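Local coordinates for protein maleate cis-trans isomerase (PDB 4FQ5) that probably catalyses the cis-trans isomerization of maleate to fumarate, binding the small dicarboxylate in a pocket of the chain, at residues A[31-36]-A[89-94]; A[47-52]-A[251-256]; A[170-173]-A[178-181]. The protein carries 1 engineered substitution. All blocks are in the same frame, centred on the assembly; numbering follows the deposited sequence.

Interaction 1 of 3, residues A[31-36]-A[89-94]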
ATOM      1  N   GLY A  31     -12.399 -14.693  -7.305  1.00 24.25           N
ATOM      2  CA  GLY A  31     -12.817 -15.892  -6.577  1.00 23.51           C
ATOM      3  C   GLY A  31     -11.759 -16.965  -6.696  1.00 23.59           C
ATOM      4  O   GLY A  31     -11.185 -17.150  -7.768  1.00 23.29           O
ATOM      5  N   GLN A  32     -11.486 -17.661  -5.592  1.00 23.36           N
ATOM      6  CA  GLN A  32     -10.484 -18.723  -5.596  1.00 23.77           C
ATOM      7  C   GLN A  32     -11.022 -20.024  -5.006  1.00 23.18           C
ATOM      8  O   GLN A  32     -11.466 -20.055  -3.860  1.00 22.65           O
ATOM      9  CB  GLN A  32      -9.204 -18.278  -4.870  1.00 24.24           C
ATOM     10  CG  GLN A  32      -8.608 -16.993  -5.436  1.00 25.71           C
ATOM     11  CD  GLN A  32      -7.125 -16.852  -5.159  1.00 27.41           C
ATOM     12  OE1 GLN A  32      -6.716 -16.381  -4.089  1.00 27.63           O
ATOM     13  NE2 GLN A  32      -6.308 -17.234  -6.137  1.00 27.56           N
ATOM     14  N   ILE A  33     -10.986 -21.092  -5.801  1.00 22.95           N
ATOM     15  CA  ILE A  33     -11.314 -22.433  -5.297  1.00 23.04           C
ATOM     16  C   ILE A  33     -10.013 -23.083  -4.824  1.00 22.54           C
ATOM     17  O   ILE A  33      -9.171 -23.448  -5.639  1.00 22.77           O
ATOM     18  CB  ILE A  33     -11.993 -23.313  -6.380  1.00 23.43           C
ATOM     19  CG1 ILE A  33     -13.268 -22.638  -6.907  1.00 24.15           C
ATOM     20  CG2 ILE A  33     -12.289 -24.709  -5.832  1.00 23.61           C
ATOM     21  CD1 ILE A  33     -13.841 -23.278  -8.159  1.00 24.67           C
ATOM     22  N   VAL A  34      -9.852 -23.218  -3.509  1.00 22.95           N
ATOM     23  CA  VAL A  34      -8.574 -23.665  -2.942  1.00 23.04           C
ATOM     24  C   VAL A  34      -8.723 -24.944  -2.120  1.00 23.48           C
ATOM     25  O   VAL A  34      -9.750 -25.135  -1.460  1.00 23.69           O
ATOM     26  CB  VAL A  34      -7.881 -22.564  -2.081  1.00 23.41           C
ATOM     27  CG1 VAL A  34      -7.651 -21.296  -2.895  1.00 23.43           C
ATOM     28  CG2 VAL A  34      -8.685 -22.233  -0.830  1.00 23.82           C
ATOM     29  N   PRO A  35      -7.695 -25.821  -2.153  1.00 23.50           N
ATOM     30  CA  PRO A  35      -7.645 -26.920  -1.190  1.00 23.65           C
ATOM     31  C   PRO A  35      -7.747 -26.359   0.222  1.00 23.87           C
ATOM     32  O   PRO A  35      -7.210 -25.284   0.495  1.00 24.04           O
ATOM     33  CB  PRO A  35      -6.255 -27.527  -1.422  1.00 23.70           C
ATOM     34  CG  PRO A  35      -5.960 -27.229  -2.851  1.00 23.12           C
ATOM     35  CD  PRO A  35      -6.564 -25.871  -3.103  1.00 23.15           C
ATOM     36  N   SER A  36      -8.440 -27.061   1.113  1.00 24.69           N
ATOM     37  CA  SER A  36      -8.680 -26.533   2.461  1.00 24.74           C
ATOM     38  C   SER A  36      -7.376 -26.194   3.212  1.00 25.26           C
ATOM     39  O   SER A  36      -7.307 -25.194   3.939  1.00 24.65           O
ATOM     40  CB  SER A  36      -9.526 -27.509   3.276  1.00 25.74           C
ATOM     41  OG  SER A  36      -8.834 -28.731   3.480  1.00 26.38           O
ATOM     42  N   LEU A  89     -20.526 -22.975  -7.173  1.00 27.66           N
ATOM     43  CA  LEU A  89     -21.819 -22.463  -6.710  1.00 28.23           C
ATOM     44  C   LEU A  89     -21.622 -21.460  -5.577  1.00 28.00           C
ATOM     45  O   LEU A  89     -22.233 -20.394  -5.574  1.00 29.08           O
ATOM     46  CB  LEU A  89     -22.743 -23.599  -6.241  1.00 28.70           C
ATOM     47  CG  LEU A  89     -23.433 -24.449  -7.317  1.00 29.53           C
ATOM     48  CD1 LEU A  89     -23.938 -25.768  -6.744  1.00 29.90           C
ATOM     49  CD2 LEU A  89     -24.567 -23.680  -7.989  1.00 30.07           C
ATOM     50  N   GLU A  90     -20.762 -21.805  -4.623  1.00 27.84           N
ATOM     51  CA  GLU A  90     -20.473 -20.928  -3.490  1.00 28.11           C
ATOM     52  C   GLU A  90     -19.939 -19.564  -3.929  1.00 27.47           C
ATOM     53  O   GLU A  90     -20.389 -18.524  -3.439  1.00 27.86           O
ATOM     54  CB  GLU A  90     -19.524 -21.610  -2.488  1.00 27.92           C
ATOM     55  CG  GLU A  90     -20.216 -22.686  -1.659  1.00 29.50           C
ATOM     56  CD  GLU A  90     -19.284 -23.494  -0.766  1.00 30.36           C
ATOM     57  OE1 GLU A  90     -18.073 -23.191  -0.695  1.00 30.29           O
ATOM     58  OE2 GLU A  90     -19.776 -24.447  -0.123  1.00 30.60           O
ATOM     59  N   LEU A  91     -19.012 -19.569  -4.878  1.00 26.69           N
ATOM     60  CA  LEU A  91     -18.372 -18.330  -5.310  1.00 26.16           C
ATOM     61  C   LEU A  91     -19.222 -17.528  -6.290  1.00 26.44           C
ATOM     62  O   LEU A  91     -19.165 -16.295  -6.281  1.00 26.99           O
ATOM     63  CB  LEU A  91     -16.962 -18.598  -5.861  1.00 25.18           C
ATOM     64  CG  LEU A  91     -15.934 -19.033  -4.800  1.00 24.81           C
ATOM     65  CD1 LEU A  91     -14.637 -19.484  -5.452  1.00 24.65           C
ATOM     66  CD2 LEU A  91     -15.673 -17.921  -3.787  1.00 24.47           C
ATOM     67  N   SER A  92     -20.019 -18.204  -7.120  1.00 25.73           N
ATOM     68  CA  SER A  92     -20.925 -17.480  -8.018  1.00 25.88           C
ATOM     69  C   SER A  92     -22.132 -16.872  -7.284  1.00 26.31           C
ATOM     70  O   SER A  92     -22.744 -15.935  -7.788  1.00 27.15           O
ATOM     71  CB  SER A  92     -21.342 -18.306  -9.250  1.00 25.72           C
ATOM     72  OG  SER A  92     -21.902 -19.554  -8.898  1.00 25.80           O
ATOM     73  N   ASP A  93     -22.448 -17.380  -6.089  1.00 26.29           N
ATOM     74  CA  ASP A  93     -23.406 -16.712  -5.194  1.00 27.04           C
ATOM     75  C   ASP A  93     -22.960 -15.282  -4.865  1.00 27.59           C
ATOM     76  O   ASP A  93     -23.787 -14.426  -4.544  1.00 28.85           O
ATOM     77  CB  ASP A  93     -23.570 -17.485  -3.880  1.00 26.93           C
ATOM     78  CG  ASP A  93     -24.495 -18.706  -3.998  1.00 27.92           C
ATOM     79  OD1 ASP A  93     -25.032 -18.998  -5.084  1.00 27.90           O
ATOM     80  OD2 ASP A  93     -24.677 -19.388  -2.968  1.00 28.43           O
ATOM     81  N   ALA A  94     -21.648 -15.043  -4.933  1.00 26.94           N
ATOM     82  CA  ALA A  94     -21.054 -13.736  -4.676  1.00 27.15           C
ATOM     83  C   ALA A  94     -20.814 -12.905  -5.945  1.00 27.65           C
ATOM     84  O   ALA A  94     -20.319 -11.780  -5.853  1.00 27.81           O
ATOM     85  CB  ALA A  94     -19.742 -13.908  -3.912  1.00 26.52           C
TER

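Interaction 2 of 3, residues A[47-52]-A[251-256]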
ATOM      1  N   ALA A  47      -0.730 -11.009  -3.033  1.00 22.16           N
ATOM      2  CA  ALA A  47       0.547 -10.290  -3.087  1.00 23.17           C
ATOM      3  C   ALA A  47       0.779  -9.700  -4.488  1.00 23.82           C
ATOM      4  O   ALA A  47       1.066  -8.516  -4.604  1.00 25.28           O
ATOM      5  CB  ALA A  47       1.708 -11.189  -2.675  1.00 22.42           C
ATOM      6  N   LEU A  48       0.623 -10.521  -5.533  1.00 23.76           N
ATOM      7  CA  LEU A  48       0.794 -10.084  -6.927  1.00 24.54           C
ATOM      8  C   LEU A  48      -0.123  -8.925  -7.309  1.00 24.89           C
ATOM      9  O   LEU A  48       0.321  -7.935  -7.902  1.00 25.08           O
ATOM     10  CB  LEU A  48       0.550 -11.239  -7.908  1.00 24.88           C
ATOM     11  CG  LEU A  48       1.654 -12.134  -8.502  1.00 26.05           C
ATOM     12  CD1 LEU A  48       3.051 -11.521  -8.464  1.00 25.92           C
ATOM     13  CD2 LEU A  48       1.638 -13.542  -7.936  1.00 26.79           C
ATOM     14  N   LEU A  49      -1.405  -9.056  -6.979  1.00 24.82           N
ATOM     15  CA  LEU A  49      -2.400  -8.064  -7.361  1.00 25.99           C
ATOM     16  C   LEU A  49      -2.268  -6.769  -6.546  1.00 26.18           C
ATOM     17  O   LEU A  49      -2.599  -5.690  -7.036  1.00 26.01           O
ATOM     18  CB  LEU A  49      -3.812  -8.672  -7.291  1.00 25.84           C
ATOM     19  CG  LEU A  49      -4.450  -9.239  -8.578  1.00 27.19           C
ATOM     20  CD1 LEU A  49      -3.481  -9.534  -9.718  1.00 27.21           C
ATOM     21  CD2 LEU A  49      -5.350 -10.445  -8.324  1.00 26.42           C
ATOM     22  N   LYS A  50      -1.772  -6.891  -5.315  1.00 26.70           N
ATOM     23  CA  LYS A  50      -1.409  -5.742  -4.475  1.00 28.45           C
ATOM     24  C   LYS A  50      -0.288  -4.939  -5.137  1.00 27.51           C
ATOM     25  O   LYS A  50      -0.333  -3.703  -5.172  1.00 27.22           O
ATOM     26  CB  LYS A  50      -0.918  -6.220  -3.109  1.00 30.90           C
ATOM     27  CG  LYS A  50      -1.413  -5.413  -1.923  1.00 35.40           C
ATOM     28  CD  LYS A  50      -2.482  -6.180  -1.146  1.00 37.81           C
ATOM     29  CE  LYS A  50      -3.733  -6.431  -1.981  1.00 39.55           C
ATOM     30  NZ  LYS A  50      -4.276  -7.803  -1.760  1.00 40.69           N
ATOM     31  N   ALA A  51       0.721  -5.651  -5.644  1.00 26.09           N
ATOM     32  CA  ALA A  51       1.791  -5.032  -6.428  1.00 25.57           C
ATOM     33  C   ALA A  51       1.237  -4.362  -7.683  1.00 25.25           C
ATOM     34  O   ALA A  51       1.671  -3.265  -8.046  1.00 24.13           O
ATOM     35  CB  ALA A  51       2.876  -6.051  -6.781  1.00 24.94           C
ATOM     36  N   ARG A  52       0.260  -5.007  -8.335  1.00 25.18           N
ATOM     37  CA  ARG A  52      -0.353  -4.431  -9.536  1.00 25.75           C
ATOM     38  C   ARG A  52      -1.041  -3.087  -9.242  1.00 26.51           C
ATOM     39  O   ARG A  52      -1.045  -2.186 -10.089  1.00 26.71           O
ATOM     40  CB  ARG A  52      -1.342  -5.397 -10.191  1.00 25.19           C
ATOM     41  CG  ARG A  52      -1.772  -4.958 -11.583  1.00 25.18           C
ATOM     42  CD  ARG A  52      -2.923  -5.791 -12.128  1.00 24.77           C
ATOM     43  NE  ARG A  52      -3.224  -5.423 -13.511  1.00 25.25           N
ATOM     44  CZ  ARG A  52      -4.088  -4.476 -13.878  1.00 25.79           C
ATOM     45  NH1 ARG A  52      -4.768  -3.780 -12.958  1.00 25.51           N
ATOM     46  NH2 ARG A  52      -4.281  -4.232 -15.169  1.00 25.74           N
ATOM     47  N   ALA A 251      -3.518 -15.409 -16.250  1.00 25.05           N
ATOM     48  CA  ALA A 251      -4.735 -15.860 -16.936  1.00 26.12           C
ATOM     49  C   ALA A 251      -6.003 -15.141 -16.465  1.00 26.30           C
ATOM     50  O   ALA A 251      -6.862 -14.808 -17.276  1.00 27.25           O
ATOM     51  CB  ALA A 251      -4.889 -17.373 -16.830  1.00 25.36           C
ATOM     52  N   MET A 252      -6.106 -14.887 -15.163  1.00 26.97           N
ATOM     53  CA  MET A 252      -7.224 -14.115 -14.618  1.00 27.97           C
ATOM     54  C   MET A 252      -7.263 -12.698 -15.197  1.00 27.98           C
ATOM     55  O   MET A 252      -8.312 -12.232 -15.652  1.00 26.90           O
ATOM     56  CB  MET A 252      -7.146 -14.048 -13.093  1.00 28.73           C
ATOM     57  CG  MET A 252      -7.585 -15.303 -12.365  1.00 30.02           C
ATOM     58  SD  MET A 252      -7.237 -15.156 -10.601  1.00 33.36           S
ATOM     59  CE  MET A 252      -8.240 -16.489  -9.975  1.00 30.84           C
ATOM     60  N   LEU A 253      -6.114 -12.021 -15.175  1.00 27.63           N
ATOM     61  CA  LEU A 253      -5.996 -10.680 -15.750  1.00 28.63           C
ATOM     62  C   LEU A 253      -6.376 -10.663 -17.237  1.00 29.38           C
ATOM     63  O   LEU A 253      -7.156  -9.809 -17.674  1.00 29.55           O
ATOM     64  CB  LEU A 253      -4.578 -10.140 -15.555  1.00 28.00           C
ATOM     65  CG  LEU A 253      -4.189  -9.134 -14.456  1.00 28.57           C
ATOM     66  CD1 LEU A 253      -5.242  -8.845 -13.391  1.00 27.50           C
ATOM     67  CD2 LEU A 253      -2.854  -9.539 -13.841  1.00 27.61           C
ATOM     68  N   THR A 254      -5.842 -11.612 -18.005  1.00 29.75           N
ATOM     69  CA  THR A 254      -6.137 -11.672 -19.440  1.00 31.83           C
ATOM     70  C   THR A 254      -7.626 -11.949 -19.696  1.00 32.17           C
ATOM     71  O   THR A 254      -8.213 -11.399 -20.633  1.00 31.61           O
ATOM     72  CB  THR A 254      -5.275 -12.710 -20.188  1.00 33.07           C
ATOM     73  OG1 THR A 254      -5.516 -14.013 -19.651  1.00 35.24           O
ATOM     74  CG2 THR A 254      -3.799 -12.387 -20.061  1.00 32.80           C
ATOM     75  N   ALA A 255      -8.234 -12.782 -18.849  1.00 32.10           N
ATOM     76  CA  ALA A 255      -9.652 -13.117 -19.000  1.00 33.49           C
ATOM     77  C   ALA A 255     -10.534 -11.902 -18.731  1.00 34.30           C
ATOM     78  O   ALA A 255     -11.664 -11.836 -19.203  1.00 35.28           O
ATOM     79  CB  ALA A 255     -10.032 -14.272 -18.081  1.00 32.64           C
ATOM     80  N   LEU A 256     -10.003 -10.943 -17.974  1.00 34.84           N
ATOM     81  CA  LEU A 256     -10.720  -9.714 -17.657  1.00 35.64           C
ATOM     82  C   LEU A 256     -10.327  -8.563 -18.570  1.00 36.76           C
ATOM     83  O   LEU A 256     -10.688  -7.416 -18.305  1.00 36.45           O
ATOM     84  CB  LEU A 256     -10.478  -9.315 -16.204  1.00 35.42           C
ATOM     85  CG  LEU A 256     -11.073 -10.255 -15.157  1.00 35.57           C
ATOM     86  CD1 LEU A 256     -10.495  -9.930 -13.793  1.00 35.38           C
ATOM     87  CD2 LEU A 256     -12.600 -10.199 -15.154  1.00 36.10           C
TER

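Interaction 3 of 3, residues A[170-173]-A[178-181]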
ATOM      1  N   ASP A 170       3.939 -35.683 -17.888  1.00 36.31           N
ATOM      2  CA  ASP A 170       3.265 -36.325 -19.022  1.00 37.75           C
ATOM      3  C   ASP A 170       2.089 -35.498 -19.558  1.00 35.99           C
ATOM      4  O   ASP A 170       1.858 -35.462 -20.768  1.00 35.41           O
ATOM      5  CB  ASP A 170       2.813 -37.743 -18.665  1.00 40.90           C
ATOM      6  CG  ASP A 170       3.975 -38.724 -18.562  1.00 45.90           C
ATOM      7  OD1 ASP A 170       5.142 -38.342 -18.840  1.00 48.05           O
ATOM      8  OD2 ASP A 170       3.723 -39.895 -18.197  1.00 49.64           O
ATOM      9  N   TYR A 171       1.367 -34.824 -18.658  1.00 34.51           N
ATOM     10  CA  TYR A 171       0.272 -33.929 -19.053  1.00 33.07           C
ATOM     11  C   TYR A 171       0.801 -32.767 -19.899  1.00 32.87           C
ATOM     12  O   TYR A 171       0.228 -32.425 -20.947  1.00 33.04           O
ATOM     13  CB  TYR A 171      -0.465 -33.404 -17.809  1.00 31.60           C
ATOM     14  CG  TYR A 171      -1.844 -32.823 -18.072  1.00 30.79           C
ATOM     15  CD1 TYR A 171      -2.995 -33.555 -17.775  1.00 30.78           C
ATOM     16  CD2 TYR A 171      -1.995 -31.537 -18.597  1.00 30.22           C
ATOM     17  CE1 TYR A 171      -4.257 -33.028 -18.003  1.00 30.68           C
ATOM     18  CE2 TYR A 171      -3.251 -30.999 -18.834  1.00 30.20           C
ATOM     19  CZ  TYR A 171      -4.377 -31.747 -18.535  1.00 30.57           C
ATOM     20  OH  TYR A 171      -5.617 -31.214 -18.773  1.00 30.76           O
ATOM     21  N   ILE A 172       1.901 -32.171 -19.444  1.00 32.63           N
ATOM     22  CA  ILE A 172       2.529 -31.048 -20.138  1.00 32.58           C
ATOM     23  C   ILE A 172       3.054 -31.482 -21.513  1.00 33.48           C
ATOM     24  O   ILE A 172       2.835 -30.799 -22.521  1.00 33.09           O
ATOM     25  CB  ILE A 172       3.658 -30.422 -19.282  1.00 32.40           C
ATOM     26  CG1 ILE A 172       3.072 -29.803 -18.001  1.00 31.82           C
ATOM     27  CG2 ILE A 172       4.410 -29.366 -20.075  1.00 32.23           C
ATOM     28  CD1 ILE A 172       4.079 -29.602 -16.889  1.00 31.42           C
ATOM     29  N   ARG A 173       3.729 -32.629 -21.544  1.00 34.45           N
ATOM     30  CA  ARG A 173       4.206 -33.214 -22.793  1.00 35.95           C
ATOM     31  C   ARG A 173       3.052 -33.479 -23.759  1.00 35.95           C
ATOM     32  O   ARG A 173       3.160 -33.188 -24.949  1.00 36.71           O
ATOM     33  CB  ARG A 173       5.010 -34.493 -22.520  1.00 36.62           C
ATOM     34  CG  ARG A 173       6.367 -34.237 -21.882  1.00 37.25           C
ATOM     35  CD  ARG A 173       7.119 -35.531 -21.588  1.00 38.21           C
ATOM     36  NE  ARG A 173       8.507 -35.258 -21.205  1.00 39.05           N
ATOM     37  CZ  ARG A 173       9.230 -36.015 -20.379  1.00 39.35           C
ATOM     38  NH1 ARG A 173       8.710 -37.105 -19.832  1.00 40.16           N
ATOM     39  NH2 ARG A 173      10.477 -35.675 -20.088  1.00 39.82           N
ATOM     40  N   GLU A 178       7.577 -29.711 -24.481  1.00 40.48           N
ATOM     41  CA  GLU A 178       8.660 -30.583 -24.035  1.00 40.86           C
ATOM     42  C   GLU A 178       9.040 -30.304 -22.591  1.00 39.50           C
ATOM     43  O   GLU A 178       8.990 -29.161 -22.138  1.00 38.74           O
ATOM     44  CB  GLU A 178       9.885 -30.431 -24.937  1.00 43.45           C
ATOM     45  CG  GLU A 178       9.713 -31.037 -26.321  1.00 46.23           C
ATOM     46  CD  GLU A 178      10.963 -30.912 -27.176  1.00 49.14           C
ATOM     47  OE1 GLU A 178      12.082 -30.841 -26.620  1.00 50.76           O
ATOM     48  OE2 GLU A 178      10.827 -30.891 -28.415  1.00 51.79           O
ATOM     49  N   VAL A 179       9.398 -31.359 -21.866  1.00 38.64           N
ATOM     50  CA  VAL A 179       9.937 -31.213 -20.524  1.00 37.99           C
ATOM     51  C   VAL A 179      11.350 -31.782 -20.491  1.00 39.52           C
ATOM     52  O   VAL A 179      11.567 -32.954 -20.809  0.50 38.29           O
ATOM     53  CB  VAL A 179       9.058 -31.897 -19.451  1.00 37.17           C
ATOM     54  CG1 VAL A 179       9.665 -31.722 -18.069  1.00 36.54           C
ATOM     55  CG2 VAL A 179       7.644 -31.331 -19.467  1.00 36.61           C
ATOM     56  N   GLY A 180      12.305 -30.930 -20.120  1.00 40.22           N
ATOM     57  CA  GLY A 180      13.670 -31.364 -19.842  1.00 41.60           C
ATOM     58  C   GLY A 180      13.789 -31.811 -18.400  1.00 42.23           C
ATOM     59  O   GLY A 180      12.996 -32.623 -17.923  1.00 43.50           O
ATOM     60  N   ASP A 181      14.779 -31.274 -17.700  1.00 42.95           N
ATOM     61  CA  ASP A 181      14.975 -31.580 -16.291  1.00 42.92           C
ATOM     62  C   ASP A 181      13.736 -31.267 -15.465  1.00 41.45           C
ATOM     63  O   ASP A 181      13.058 -30.265 -15.698  1.00 39.18           O
ATOM     64  CB  ASP A 181      16.159 -30.786 -15.736  1.00 45.79           C
ATOM     65  CG  ASP A 181      17.476 -31.526 -15.866  1.00 49.44           C
ATOM     66  OD1 ASP A 181      18.210 -31.588 -14.858  1.00 51.85           O
ATOM     67  OD2 ASP A 181      17.776 -32.047 -16.964  1.00 51.14           O
TER
HETATM   68  O   HOH W   1       9.551 -33.707 -23.311  1.00 31.42           O

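Interaction 1 of 3, residues A[31-36]-A[89-94]
Leu91 of helix 84-92 presses one methyl, CD1, onto the main chain of Gln32 in strand 27-35, flanked by Gly31. Leu91 CD1 lies 4.0 Å from Gly31 C and 3.6 Å from Gln32 O, and is just as near to Gln32 N, so the methyl touches the peptides on both sides of Gln32 and rests on main chain more than on side chain. The lack of a side chain on Gly31 leaves room for this; the two CA atoms, Gly31 and Leu91, come within 6.2 Å. Ile33, two residues on, lends the one side-chain contact: its CG1 touches Leu91 CD1 at 3.7 Å. With chi1 near -57°, Ile33 CG1 sits beside the backbone N and anti to the carbonyl carbon, which turns this longer branch to the leucine.

Beyond this small patch the fit quickly loosens. The Gln32 side chain points to the other face of the sheet, while the strand moves off toward Pro35, which touches the bound maleic acid. On the helix the polar residues look to other partners: Glu90 binds Ser65 and Arg86, whereas Asp93 meets Arg68 and Ser36 of the second subunit across the interface between the two chains.

The strand is an inner one of a parallel four-stranded sheet. Gly31 and Ile33 bond to the strand 98-101 side, and Gln32 to His63 and Ser65 of strand 59-67, so their peptides are already engaged in the sheet plane. No hydrogen bond crosses to the helix segment. The join therefore rests on dispersion and on the exclusion of water, with a leucine methyl laid over peptides whose polar groups are met by neighbouring strands.

Interaction 2 of 3, residues A[47-52]-A[251-256]
Leu49 and Leu253 both hold CG off the usual staggered positions, with chi1 at -96° and -101°, and in these unusual conformations the two leucines run antiparallel and overlap near their ends. Their CD1 atoms, Leu49 CD1 and Leu253 CD1, stand 4.1 Å apart, an easy van der Waals distance. Arg52, one helical turn after Leu49, sends CG anti to its backbone N and continues extended to NE, so that its long shaft runs alongside the same leucine. Arg52 CD is 4.0 Å from Leu253 CD1, and Arg52 NE is 3.9 Å from Leu253 CG. The end of Leu253 thus meets both Leu49 CD1 and the Arg52 shaft, which lie one turn apart on helix 41-52; both methyls of Leu253 come close to Arg52 CD.

The backbones stay well apart, with 9.5 Å between Leu49 CA and Leu253 CA, and the side chains bridge the distance between helices 41-52 and 244-255. Both helices lie on one face of the first parallel sheet: Leu49 rests on Phe60 and Phe62, Arg52 on Phe60, and Met252 on Val30.

The charged end of Arg52 finds its partners beyond Leu253, NH1 in a salt bridge with Glu58 and NH2 on the carbonyl of Pro259. Those bonds fix the guanidinium while CD and the start of that group at NE lie against the leucine. No hydrogen bond joins the two helix segments, yet the contact takes in a buried arginine whose charge is probably offset by Glu58.

Interaction 3 of 3, residues A[170-173]-A[178-181]
Val179 meets Arg173 through both its backbone and its isopropyl group, and Ile172 through methyls. Arg173 NH2 donates to Val179 O at 3.0 Å with a nearly straight N-H...O angle of 164°; the oxygen approaches the guanidinium edge-on, 11° out of its plane, while the donor is tilted 32° from the carbonyl plane. A water accepts hydrogen bonds from Arg173 NE and from Val179 N, each 2.8 Å long. The one arginine therefore holds both backbone polar atoms of Val179, one directly and one through water.

Next to this bond, the isopropyl group of Val179 turns to the helix, CG2 meeting Ile172 CG2 at 3.8 Å, while Arg173 NE passes 3.8 Å from Val179 CB. Both helix side chains run roughly perpendicular to the valine. Extended from CG to NE, Arg173 spans the distance from the exposed flank of the helix to the strand; Asp170 OD1, at 3.9 Å from Arg173 NH1, adds a long ion pair.

Farther out, Glu178 and Gly180 form backbone hydrogen bonds with Val154, setting the strand into its sheet, and Glu178 also pairs with Arg153. Strand 178-184 is outermost within this chain, and Val179 offers its N and O on the side away from Val154. Strand 153-158, helix 162-174 and this strand form a classic beta-alpha-beta crossover between parallel neighbours.

Interactions 1 and 2 belong to the first parallel sheet and interaction 3 to the second, on the opposite side of the chain's centre. The first two touch, Gly31 O meeting Met252 CE at 3.7 Å; strand 27-35 of interaction 1 is followed in the chain by helix 41-52 of interaction 2. Both are buried and lack hydrogen bonds across their segments, one pairing helix with strand backbone, the other helix with helix over 199 residues of separation. Interaction 3 is local, linking a helix to the strand that follows it. Buried on its apolar side but with a solvent-exposed arginine along one side, it alone adds a direct and a water-mediated bond across the segments.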